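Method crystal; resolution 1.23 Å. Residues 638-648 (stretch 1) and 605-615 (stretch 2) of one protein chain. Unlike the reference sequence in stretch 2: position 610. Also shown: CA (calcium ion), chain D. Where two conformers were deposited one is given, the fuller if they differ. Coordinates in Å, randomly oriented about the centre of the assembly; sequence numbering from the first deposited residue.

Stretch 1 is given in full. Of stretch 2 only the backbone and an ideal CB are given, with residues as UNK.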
# COMPACT_ATOMS: atom_id res chain seq x y z
N SER A 638 -29.59 0.46 16.47
CA SER A 638 -29.49 1.61 15.59
C SER A 638 -28.13 2.29 15.71
O SER A 638 -27.61 2.50 16.80
CB SER A 638 -30.56 2.65 15.92
OG SER A 638 -30.42 3.79 15.08
N LEU A 639 -27.58 2.63 14.56
CA LEU A 639 -26.35 3.40 14.47
C LEU A 639 -26.63 4.81 13.92
O LEU A 639 -25.71 5.56 13.59
CB LEU A 639 -25.35 2.70 13.55
CG LEU A 639 -24.90 1.30 13.98
CD1 LEU A 639 -24.03 0.68 12.88
CD2 LEU A 639 -24.21 1.29 15.31
N ASP A 640 -27.91 5.14 13.78
CA ASP A 640 -28.32 6.34 13.06
C ASP A 640 -28.34 7.53 14.04
O ASP A 640 -29.35 7.88 14.58
CB ASP A 640 -29.71 6.06 12.44
CG ASP A 640 -30.12 7.08 11.42
OD1 ASP A 640 -29.40 8.05 11.24
OD2 ASP A 640 -31.17 6.98 10.76
N GLY A 641 -27.16 8.09 14.31
CA GLY A 641 -27.00 9.16 15.29
C GLY A 641 -26.66 8.57 16.65
O GLY A 641 -27.43 8.64 17.60
N GLU A 642 -25.51 7.93 16.71
CA GLU A 642 -25.06 7.18 17.87
C GLU A 642 -23.55 7.25 17.93
O GLU A 642 -22.90 7.58 16.94
CB GLU A 642 -25.54 5.73 17.79
CG GLU A 642 -27.05 5.55 17.85
CD GLU A 642 -27.72 5.97 19.15
OE1 GLU A 642 -27.07 6.04 20.21
OE2 GLU A 642 -28.93 6.23 19.11
N ASP A 643 -22.99 6.90 19.08
CA ASP A 643 -21.53 6.75 19.19
C ASP A 643 -21.17 5.40 18.59
O ASP A 643 -21.61 4.34 19.07
CB ASP A 643 -21.16 6.81 20.66
CG ASP A 643 -19.69 6.80 20.88
OD1 ASP A 643 -18.92 6.57 19.92
OD2 ASP A 643 -19.22 7.07 22.03
N ILE A 644 -20.44 5.45 17.48
CA ILE A 644 -20.09 4.29 16.68
C ILE A 644 -18.63 3.95 16.95
O ILE A 644 -17.77 4.83 17.15
CB ILE A 644 -20.32 4.60 15.17
CG1 ILE A 644 -21.80 4.90 14.92
CG2 ILE A 644 -19.85 3.43 14.29
CD1 ILE A 644 -22.12 5.39 13.54
N VAL A 645 -18.37 2.65 16.94
CA VAL A 645 -17.01 2.10 16.95
C VAL A 645 -16.87 1.23 15.68
O VAL A 645 -17.77 0.45 15.35
CB VAL A 645 -16.78 1.19 18.18
CG1 VAL A 645 -15.40 0.56 18.17
CG2 VAL A 645 -17.05 1.94 19.46
N ALA A 646 -15.75 1.43 14.97
CA ALA A 646 -15.41 0.55 13.86
C ALA A 646 -14.34 -0.42 14.34
O ALA A 646 -13.35 -0.04 14.88
CB ALA A 646 -14.91 1.33 12.66
N TRP A 647 -14.60 -1.70 14.10
CA TRP A 647 -13.65 -2.78 14.43
C TRP A 647 -13.13 -3.22 13.06
O TRP A 647 -13.87 -3.85 12.28
CB TRP A 647 -14.41 -3.92 15.16
CG TRP A 647 -15.15 -3.49 16.39
CD1 TRP A 647 -16.41 -3.03 16.41
CD2 TRP A 647 -14.72 -3.53 17.78
NE1 TRP A 647 -16.78 -2.71 17.69
CE2 TRP A 647 -15.76 -3.01 18.55
CE3 TRP A 647 -13.53 -3.89 18.42
CZ2 TRP A 647 -15.70 -2.91 19.94
CZ3 TRP A 647 -13.46 -3.80 19.81
CH2 TRP A 647 -14.54 -3.29 20.56
N VAL A 648 -11.88 -2.84 12.77
CA VAL A 648 -11.30 -2.92 11.46
C VAL A 648 -10.24 -4.00 11.43
O VAL A 648 -9.37 -4.03 12.28
CB VAL A 648 -10.67 -1.57 11.03
CG1 VAL A 648 -10.14 -1.70 9.65
CG2 VAL A 648 -11.71 -0.45 11.13
N UNK A 605 -20.32 -1.00 15.42
CA UNK A 605 -21.20 -1.21 16.55
C UNK A 605 -21.45 0.06 17.31
O UNK A 605 -20.71 1.05 17.20
CB UNK A 605 -20.62 -2.27 17.49
N UNK A 606 -22.48 0.04 18.15
CA UNK A 606 -22.74 1.10 19.11
C UNK A 606 -21.75 0.98 20.25
O UNK A 606 -21.63 -0.06 20.87
CB UNK A 606 -24.18 1.04 19.63
N UNK A 607 -21.09 2.08 20.57
CA UNK A 607 -20.11 2.09 21.64
C UNK A 607 -20.75 1.68 22.96
O UNK A 607 -21.81 2.18 23.31
CB UNK A 607 -19.47 3.47 21.76
N UNK A 608 -20.10 0.79 23.70
CA UNK A 608 -20.50 0.45 25.07
C UNK A 608 -19.26 0.21 25.91
O UNK A 608 -18.30 -0.41 25.48
CB UNK A 608 -21.41 -0.78 25.09
N UNK A 609 -19.30 0.67 27.16
CA UNK A 609 -18.23 0.36 28.11
C UNK A 609 -18.14 -1.14 28.38
O UNK A 609 -17.03 -1.61 28.70
CB UNK A 609 -18.45 1.11 29.42
N UNK A 610 -19.25 -1.85 28.28
CA UNK A 610 -19.27 -3.31 28.42
C UNK A 610 -18.72 -4.04 27.20
O UNK A 610 -18.53 -5.23 27.24
CB UNK A 610 -20.70 -3.78 28.69
N UNK A 611 -18.49 -3.30 26.11
CA UNK A 611 -17.92 -3.86 24.88
C UNK A 611 -16.57 -3.17 24.67
O UNK A 611 -16.30 -2.51 23.67
CB UNK A 611 -18.85 -3.66 23.68
N UNK A 612 -15.73 -3.36 25.68
CA UNK A 612 -14.42 -2.80 25.79
C UNK A 612 -13.49 -3.36 24.75
O UNK A 612 -12.68 -2.62 24.17
CB UNK A 612 -13.86 -3.04 27.19
N UNK A 613 -13.62 -4.66 24.51
CA UNK A 613 -12.58 -5.40 23.79
C UNK A 613 -13.20 -6.59 23.04
O UNK A 613 -14.14 -7.20 23.52
CB UNK A 613 -11.50 -5.88 24.76
N UNK A 614 -12.65 -6.88 21.86
CA UNK A 614 -13.20 -7.90 20.99
C UNK A 614 -12.69 -9.32 21.27
O UNK A 614 -13.22 -10.26 20.70
CB UNK A 614 -12.89 -7.53 19.54
N UNK A 615 -11.60 -9.43 22.03
CA UNK A 615 -11.06 -10.69 22.51
C UNK A 615 -10.48 -10.44 23.87
O UNK A 615 -10.46 -9.28 24.33
CB UNK A 615 -10.01 -11.27 21.56
CA CA D . -17.21 6.77 18.37

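Position 605 is fixed first by its backbone. It lies opposite Val645 as a hydrogen-bonded antiparallel pair: its N donates to Val645 O at 2.9 Å, and its O accepts from Val645 N at 2.8 Å. The CA-to-CB bond points to the same face of the sheet as that of Val645, and the ideal CB sits 3.9 Å from Trp647 NE1. An indole N-H at that range asks for a short side chain with an acceptor close to the backbone; serine, threonine, asparagine or aspartate could each supply one, and a beta-branched residue would suit the strand. The residue is Thr605. In the p rotamer, its OG1 accepts from Trp647 NE1 at 2.9 Å with a nearly straight N-H...O angle, while OG1 also lies 3.9 Å from Val645 CB.

Position 606 pairs with Ile644 without hydrogen bonds, the CA atoms 4.8 Å apart and the side chains diverging. Its CB leaves sideways, 4.3 Å from Leu639 CD2, and beyond lies the carboxylate of Glu642. A long chain, aliphatic near its root and polar or basic at its tip, fits, though a shorter aliphatic one could also use the leucine. Lys606 is the deposited answer, extended with all four chi angles t. Its NZ stays 4.5 Å from Glu642 OE1, too far for a salt bridge. One water links the two: it donates to Glu642 OE1 at 2.7 Å and accepts a weak bond from Lys606 NZ at 3.5 Å.

At position 607 the backbone N gives a 2.8 Å hydrogen bond to Asp643 O, continuing the ladder past 605. The CB points toward stretch 1, tight against Asp643 CG at 3.4 Å and 3.7 Å from Val645 CG2. A flat or slim side chain that can turn past the aspartate and rest on the valine is favoured; aromatics, histidine or a modest aliphatic would be plausible. His607 takes chi1 t, and the edge of its ring meets the valine, CD2 to Val645 CG2 at 3.7 Å. Asp643 itself binds calcium through OD1 at 2.3 Å from the CA ion.

From 608 to 611 the chain makes a type I turn, closed by 611 N to 608 O at 3.0 Å. Positions 608, 609 and 610 meet nothing of stretch 1, so polar, turn-tolerant residues suffice: Lys608, Asp609 and Thr610, the last differing from the reference sequence.

Position 611 points toward the indole, its ideal CB 4.9 Å from Trp647 CZ2. That distance leaves many side chains possible. In Glu611 the closer contact is made by the backbone, whose O lies 3.7 Å from Trp647 CH2 at the ring edge.

Positions 612 and 613 turn their CBs away, leaving stretch 1 little say; they are Leu612 and Arg613, whose NE bonds to the O of 615.

Position 614 points back, its ideal CB 3.8 Å from Trp647 CZ3, which favours something small: glycine, alanine or serine. Ser614 packs its CB there. Position 615, out of reach, is Ser615.

Stretch 2 (605-615) TKHKDTELRSS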
# COMPACT_ATOMS: atom_id res chain seq x y z
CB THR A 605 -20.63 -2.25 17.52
OG1 THR A 605 -19.43 -1.72 18.12
CG2 THR A 605 -20.30 -3.58 16.82
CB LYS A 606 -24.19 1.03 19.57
CG LYS A 606 -24.57 1.95 20.69
CD LYS A 606 -26.02 1.68 21.15
CE LYS A 606 -26.45 2.46 22.31
NZ LYS A 606 -27.87 2.22 22.51
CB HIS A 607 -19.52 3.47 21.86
CG HIS A 607 -18.49 3.50 22.95
ND1 HIS A 607 -18.82 3.64 24.28
CD2 HIS A 607 -17.17 3.25 22.91
CE1 HIS A 607 -17.73 3.51 25.01
NE2 HIS A 607 -16.70 3.30 24.20
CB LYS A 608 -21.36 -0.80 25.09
CG LYS A 608 -22.72 -0.66 24.40
CD LYS A 608 -23.57 -1.90 24.43
CE LYS A 608 -24.91 -1.64 23.77
NZ LYS A 608 -25.82 -2.79 23.70
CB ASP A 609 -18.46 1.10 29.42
CG ASP A 609 -18.31 2.57 29.28
OD1 ASP A 609 -17.40 3.08 28.59
OD2 ASP A 609 -19.07 3.33 29.91
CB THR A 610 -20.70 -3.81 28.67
OG1 THR A 610 -21.56 -3.28 27.65
CG2 THR A 610 -21.27 -3.33 29.99
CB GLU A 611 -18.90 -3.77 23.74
CG GLU A 611 -20.19 -4.52 24.08
CD GLU A 611 -21.24 -4.52 23.01
OE1 GLU A 611 -21.07 -3.86 21.95
OE2 GLU A 611 -22.29 -5.18 23.22
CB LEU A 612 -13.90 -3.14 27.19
CG LEU A 612 -12.43 -2.83 27.45
CD1 LEU A 612 -12.19 -1.34 27.36
CD2 LEU A 612 -12.03 -3.39 28.81
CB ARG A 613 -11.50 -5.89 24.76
CG ARG A 613 -12.01 -6.74 25.92
CD ARG A 613 -10.94 -6.93 27.01
NE ARG A 613 -9.74 -7.50 26.43
CZ ARG A 613 -8.54 -7.42 26.93
NH1 ARG A 613 -8.38 -6.87 28.12
NH2 ARG A 613 -7.52 -7.91 26.26
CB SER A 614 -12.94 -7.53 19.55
OG SER A 614 -11.55 -7.33 19.37
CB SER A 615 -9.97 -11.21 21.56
OG SER A 615 -9.59 -12.53 21.91
O HOH W 1 -27.96 5.67 22.72
O HOH W 2 -18.90 8.01 17.15
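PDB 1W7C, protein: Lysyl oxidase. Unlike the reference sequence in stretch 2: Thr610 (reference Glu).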